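Local coordinates for crystal protein (Bacillus thuringiensis serovar dakota, PDB 2ZTB) that recognises cancer cells and, as a proteolytically activated toxin of the aerolysin-like kind, probably damages them by forming beta-barrel pores in their membranes, at residues Y7-E12 with N41-F46; S14-S19 with T118-T123. All blocks are in the same frame, centred on the assembly; numbering follows the deposited sequence.

Both contacts draw on the connection between strand 4-7 and helix 20-31, and their centres are about 11 Å apart. Contact 1 joins its first part, 7-12, to the edge strand 43-46; contact 2 joins its later part, 14-19, to 118-123, which leads toward the two-stranded hairpin 126-132/136-142, probably the membrane-inserting element. K121 ties them together: its NZ lies 2.7 Å from N11 O, and its backbone N 2.8 Å from E12 OE1, both probable hydrogen bonds. An apolar link runs beside these, with L8 CD1 3.6 Å from L16 CD2. The centre of contact 1 lies about 26 Å from that of the chain, against about 17 Å for contact 2.

Contact 1. Residues Y7-E12 with N41-F46; sequences YLMFNE and NNETYF
E43 reaches from its strand toward the first turn of the 3-10 segment at 10-12. Its CB sits 3.5 Å from CD1 of F10, at the edge of that ring, and the chain then runs on nearly extended (chi2 161°) past the phenylalanine, with CD 3.8 Å from the same F10 CD1. At the tip, OE1 accepts a weak hydrogen bond from the backbone N of F10 at 3.3 Å and lies beside M9, whose methyl CE comes within 3.8 Å of it. OE2 takes a water at 2.7 Å, which in turn accepts from the N of N11. A carboxylate suits this place because backbone N-H groups at the start of such a turn seek acceptors, and their dipoles would probably favour its negative charge. The contact joins the end of strand 4-7 and the residues after it to strand 43-46, the outer partner of strand 37-40 in the large antiparallel sheet. Beyond E43, the edge of Y45 is directed at the face of F10, with centroids 5.2 Å apart and planes at 56°; I38 and P20 also touch both side chains. At the other end, the N41 amide lies stacked on the Y7 ring, 26° between planes. Its ND2 donates a bent bond to L8 O at 2.8 Å, on a lone pair in the carbonyl plane, while OD1 accepts from the backbone N of C61, so asparagine serves with both ends of its amide.

Contact 2. Residues S14-S19 with T118-T123; sequences SALSSS and TGFKFT
The link from the long strand 96-116 to the two-stranded hairpin 126-132/136-142 packs here on the 3-10 turn at S14 and A15. In aerolysin-like toxins a hairpin of this kind is thought to enter the membrane, and 118-123 is part of the connection leading into it. A15 and F120 carry the apolar part. The A15 methyl stands almost exactly over the middle of the F120 ring, CB 3.6 Å from the centroid and 4° off the ring normal, a CH-pi contact; a single small methyl fits so close to a flat face. L16 meets the same ring from another direction, its CD1 coming to the edge, 3.5 Å from CZ, and the two side chains cross at about a right angle. Around the ring, I189 and K63 add further packing. The polar part belongs to T118. Its OG1, placed between its own backbone N and carbonyl carbon, donates to A15 O at 2.7 Å along a lone pair in the carbonyl plane, which gives the A15 carbonyl a partner from the other segment. Beside this bond, a water donates to T118 O at 2.7 Å and also bonds S14 OG. G119 follows with a positive phi (91°) that glycine accepts readily, having no CB to press on the T118 carbonyl. Further along, S18 OG donates to L16 O at 2.6 Å from well above the carbonyl plane, 51° out of it.

Contact 1. Residues Y7-E12 with N41-F46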
loop_
_atom_site.group_PDB
_atom_site.type_symbol
_atom_site.label_atom_id
_atom_site.label_comp_id
_atom_site.label_asym_id
_atom_site.label_seq_id
_atom_site.Cartn_x
_atom_site.Cartn_y
_atom_site.Cartn_z
ATOM N N TYR A 7 -4.839 -10.024 16.986
ATOM C CA TYR A 7 -4.224 -11.226 17.476
ATOM C C TYR A 7 -3.079 -11.680 16.579
ATOM O O TYR A 7 -3.117 -11.524 15.345
ATOM C CB TYR A 7 -5.253 -12.347 17.610
ATOM C CG TYR A 7 -6.228 -12.194 18.765
ATOM C CD1 TYR A 7 -5.862 -11.546 19.952
ATOM C CD2 TYR A 7 -7.514 -12.724 18.679
ATOM C CE1 TYR A 7 -6.762 -11.415 21.017
ATOM C CE2 TYR A 7 -8.420 -12.603 19.735
ATOM C CZ TYR A 7 -8.042 -11.950 20.904
ATOM O OH TYR A 7 -8.963 -11.830 21.943
ATOM N N LEU A 8 -2.045 -12.224 17.214
ATOM C CA LEU A 8 -0.987 -12.907 16.499
ATOM C C LEU A 8 -1.474 -14.343 16.288
ATOM O O LEU A 8 -2.113 -14.932 17.177
ATOM C CB LEU A 8 0.316 -12.846 17.295
ATOM C CG LEU A 8 1.571 -13.470 16.660
ATOM C CD1 LEU A 8 2.074 -12.645 15.474
ATOM C CD2 LEU A 8 2.675 -13.657 17.728
ATOM N N MET A 9 -1.219 -14.885 15.103
ATOM C CA MET A 9 -1.646 -16.240 14.774
ATOM C C MET A 9 -0.428 -17.166 14.635
ATOM O O MET A 9 0.678 -16.692 14.390
ATOM C CB MET A 9 -2.468 -16.231 13.480
ATOM C CG MET A 9 -3.643 -15.216 13.458
ATOM S SD MET A 9 -4.968 -15.684 14.599
ATOM C CE MET A 9 -5.680 -17.123 13.780
ATOM N N PHE A 10 -0.633 -18.473 14.793
ATOM C CA PHE A 10 0.452 -19.452 14.632
ATOM C C PHE A 10 1.060 -19.471 13.225
ATOM O O PHE A 10 2.257 -19.760 13.078
ATOM C CB PHE A 10 0.027 -20.866 15.046
ATOM C CG PHE A 10 0.217 -21.158 16.528
ATOM C CD1 PHE A 10 -0.875 -21.405 17.349
ATOM C CD2 PHE A 10 1.487 -21.191 17.093
ATOM C CE1 PHE A 10 -0.711 -21.673 18.701
ATOM C CE2 PHE A 10 1.660 -21.458 18.449
ATOM C CZ PHE A 10 0.561 -21.699 19.255
ATOM N N ASN A 11 0.245 -19.179 12.203
ATOM C CA ASN A 11 0.711 -19.204 10.818
ATOM C C ASN A 11 1.492 -17.954 10.419
ATOM O O ASN A 11 1.915 -17.810 9.277
ATOM C CB ASN A 11 -0.421 -19.558 9.823
ATOM C CG ASN A 11 -1.479 -18.436 9.634
ATOM O OD1 ASN A 11 -2.302 -18.535 8.726
ATOM N ND2 ASN A 11 -1.459 -17.400 10.465
ATOM N N GLU A 12 1.701 -17.077 11.395
ATOM C CA GLU A 12 2.464 -15.836 11.236
ATOM C C GLU A 12 3.772 -15.842 12.023
ATOM O O GLU A 12 4.507 -14.856 11.989
ATOM C CB GLU A 12 1.673 -14.668 11.807
ATOM C CG GLU A 12 0.503 -14.243 11.012
ATOM C CD GLU A 12 -0.166 -13.063 11.664
ATOM O OE1 GLU A 12 0.006 -11.952 11.128
ATOM O OE2 GLU A 12 -0.816 -13.248 12.719
ATOM N N ASN A 41 -3.395 -17.115 22.093
ATOM C CA ASN A 41 -4.762 -16.593 21.961
ATOM C C ASN A 41 -5.789 -17.743 21.948
ATOM O O ASN A 41 -5.920 -18.449 22.960
ATOM C CB ASN A 41 -4.861 -15.675 20.740
ATOM C CG ASN A 41 -3.882 -14.510 20.811
ATOM O OD1 ASN A 41 -3.836 -13.797 21.808
ATOM N ND2 ASN A 41 -3.102 -14.308 19.749
ATOM N N ASN A 42 -6.467 -17.973 20.816
ATOM C CA ASN A 42 -7.454 -19.072 20.726
ATOM C C ASN A 42 -7.007 -20.376 20.037
ATOM O O ASN A 42 -7.837 -21.241 19.722
ATOM C CB ASN A 42 -8.779 -18.569 20.140
ATOM C CG ASN A 42 -9.508 -17.627 21.086
ATOM O OD1 ASN A 42 -9.471 -16.355 20.838
ATOM N ND2 ASN A 42 -10.175 -18.241 22.192
ATOM N N GLU A 43 -5.695 -20.528 19.847
ATOM C CA GLU A 43 -5.120 -21.697 19.188
ATOM C C GLU A 43 -4.180 -22.430 20.132
ATOM O O GLU A 43 -3.712 -21.867 21.117
ATOM C CB GLU A 43 -4.290 -21.269 17.982
ATOM C CG GLU A 43 -5.001 -20.535 16.872
ATOM C CD GLU A 43 -4.010 -19.799 16.004
ATOM O OE1 GLU A 43 -3.500 -18.748 16.464
ATOM O OE2 GLU A 43 -3.737 -20.269 14.874
ATOM N N THR A 44 -3.911 -23.692 19.806
ATOM C CA THR A 44 -2.968 -24.521 20.517
ATOM C C THR A 44 -2.082 -25.202 19.488
ATOM O O THR A 44 -2.429 -25.249 18.311
ATOM C CB THR A 44 -3.668 -25.616 21.362
ATOM O OG1 THR A 44 -4.256 -26.601 20.501
ATOM C CG2 THR A 44 -4.727 -25.031 22.286
ATOM N N TYR A 45 -0.935 -25.712 19.931
ATOM C CA TYR A 45 -0.070 -26.533 19.091
ATOM C C TYR A 45 0.447 -27.723 19.906
ATOM O O TYR A 45 0.568 -27.641 21.135
ATOM C CB TYR A 45 1.083 -25.698 18.519
ATOM C CG TYR A 45 1.303 -25.870 17.021
ATOM C CD1 TYR A 45 0.686 -25.023 16.099
ATOM C CD2 TYR A 45 2.113 -26.887 16.533
ATOM C CE1 TYR A 45 0.886 -25.183 14.722
ATOM C CE2 TYR A 45 2.316 -27.064 15.174
ATOM C CZ TYR A 45 1.711 -26.216 14.282
ATOM O OH TYR A 45 1.945 -26.407 12.947
ATOM N N PHE A 46 0.728 -28.825 19.216
ATOM C CA PHE A 46 1.205 -30.073 19.819
ATOM C C PHE A 46 0.174 -30.668 20.792
ATOM O O PHE A 46 -1.024 -30.459 20.611
ATOM C CB PHE A 46 2.605 -29.908 20.459
ATOM C CG PHE A 46 3.585 -29.147 19.597
ATOM C CD1 PHE A 46 3.955 -27.843 19.926
ATOM C CD2 PHE A 46 4.124 -29.723 18.447
ATOM C CE1 PHE A 46 4.841 -27.128 19.134
ATOM C CE2 PHE A 46 5.020 -29.005 17.646
ATOM C CZ PHE A 46 5.379 -27.708 17.997
HETATM O O HOH W 1 -2.641 -19.996 12.411
#

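Contact 2. Residues S14-S19 with T118-T123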
loop_
_atom_site.group_PDB
_atom_site.type_symbol
_atom_site.label_atom_id
_atom_site.label_comp_id
_atom_site.label_asym_id
_atom_site.label_seq_id
_atom_site.Cartn_x
_atom_site.Cartn_y
_atom_site.Cartn_z
ATOM N N SER A 14 6.498 -17.358 11.479
ATOM C CA SER A 14 7.580 -17.140 10.509
ATOM C C SER A 14 7.872 -15.664 10.258
ATOM O O SER A 14 9.007 -15.304 9.918
ATOM C CB SER A 14 7.252 -17.828 9.193
ATOM O OG SER A 14 6.065 -17.282 8.642
ATOM N N ALA A 15 6.851 -14.819 10.442
ATOM C CA ALA A 15 6.983 -13.365 10.323
ATOM C C ALA A 15 7.816 -12.786 11.457
ATOM O O ALA A 15 8.364 -11.697 11.332
ATOM C CB ALA A 15 5.582 -12.669 10.248
ATOM N N LEU A 16 7.885 -13.511 12.575
ATOM C CA LEU A 16 8.789 -13.193 13.684
ATOM C C LEU A 16 10.008 -14.143 13.671
ATOM O O LEU A 16 10.631 -14.428 14.722
ATOM C CB LEU A 16 8.050 -13.289 15.012
ATOM C CG LEU A 16 6.979 -12.258 15.460
ATOM C CD1 LEU A 16 7.315 -10.827 15.050
ATOM C CD2 LEU A 16 5.597 -12.642 14.999
ATOM N N SER A 17 10.337 -14.643 12.485
ATOM C CA SER A 17 11.485 -15.529 12.302
ATOM C C SER A 17 11.432 -16.765 13.200
ATOM O O SER A 17 12.469 -17.372 13.500
ATOM C CB SER A 17 12.784 -14.761 12.521
ATOM O OG SER A 17 12.887 -13.699 11.589
ATOM N N SER A 18 10.215 -17.129 13.614
ATOM C CA SER A 18 10.026 -18.233 14.530
ATOM C C SER A 18 9.059 -19.295 14.014
ATOM O O SER A 18 8.583 -19.229 12.867
ATOM C CB SER A 18 9.603 -17.719 15.913
ATOM O OG SER A 18 10.354 -16.572 16.250
ATOM N N SER A 19 8.805 -20.286 14.871
ATOM C CA SER A 19 8.007 -21.441 14.527
ATOM C C SER A 19 7.371 -21.970 15.808
ATOM O O SER A 19 7.798 -21.607 16.898
ATOM C CB SER A 19 8.867 -22.514 13.824
ATOM O OG SER A 19 9.960 -22.962 14.637
ATOM N N THR A 118 8.468 -9.502 6.263
ATOM C CA THR A 118 8.519 -10.922 6.661
ATOM C C THR A 118 7.193 -11.701 6.519
ATOM O O THR A 118 7.116 -12.895 6.849
ATOM C CB THR A 118 9.026 -11.073 8.129
ATOM O OG1 THR A 118 8.191 -10.303 8.983
ATOM C CG2 THR A 118 10.471 -10.607 8.289
ATOM N N GLY A 119 6.139 -11.008 6.084
ATOM C CA GLY A 119 4.875 -11.656 5.718
ATOM C C GLY A 119 3.838 -11.811 6.814
ATOM O O GLY A 119 3.217 -12.859 6.940
ATOM N N PHE A 120 3.674 -10.778 7.620
ATOM C CA PHE A 120 2.543 -10.686 8.520
ATOM C C PHE A 120 1.227 -10.782 7.760
ATOM O O PHE A 120 1.161 -10.452 6.571
ATOM C CB PHE A 120 2.602 -9.380 9.309
ATOM C CG PHE A 120 3.669 -9.362 10.366
ATOM C CD1 PHE A 120 4.925 -8.833 10.091
ATOM C CD2 PHE A 120 3.423 -9.904 11.626
ATOM C CE1 PHE A 120 5.925 -8.827 11.079
ATOM C CE2 PHE A 120 4.412 -9.909 12.619
ATOM C CZ PHE A 120 5.661 -9.362 12.348
ATOM N N LYS A 121 0.192 -11.270 8.435
ATOM C CA LYS A 121 -1.117 -11.432 7.810
ATOM C C LYS A 121 -2.143 -10.589 8.555
ATOM O O LYS A 121 -2.918 -11.103 9.339
ATOM C CB LYS A 121 -1.532 -12.913 7.793
ATOM C CG LYS A 121 -0.504 -13.852 7.167
ATOM C CD LYS A 121 -0.996 -15.293 7.130
ATOM C CE LYS A 121 -0.005 -16.195 6.416
ATOM N NZ LYS A 121 1.288 -16.261 7.172
ATOM N N PHE A 122 -2.114 -9.285 8.325
ATOM C CA PHE A 122 -3.112 -8.369 8.879
ATOM C C PHE A 122 -4.420 -8.390 8.127
ATOM O O PHE A 122 -4.445 -8.410 6.896
ATOM C CB PHE A 122 -2.582 -6.949 8.917
ATOM C CG PHE A 122 -1.524 -6.731 9.955
ATOM C CD1 PHE A 122 -0.185 -6.861 9.633
ATOM C CD2 PHE A 122 -1.874 -6.384 11.259
ATOM C CE1 PHE A 122 0.795 -6.642 10.586
ATOM C CE2 PHE A 122 -0.898 -6.170 12.223
ATOM C CZ PHE A 122 0.442 -6.307 11.885
ATOM N N THR A 123 -5.498 -8.373 8.905
ATOM C CA THR A 123 -6.868 -8.430 8.432
ATOM C C THR A 123 -7.464 -7.022 8.339
ATOM O O THR A 123 -8.248 -6.735 7.429
ATOM C CB THR A 123 -7.705 -9.341 9.378
ATOM O OG1 THR A 123 -7.562 -10.703 8.960
ATOM C CG2 THR A 123 -9.187 -8.979 9.395
HETATM O O HOH W 2 5.868 -15.240 7.019
#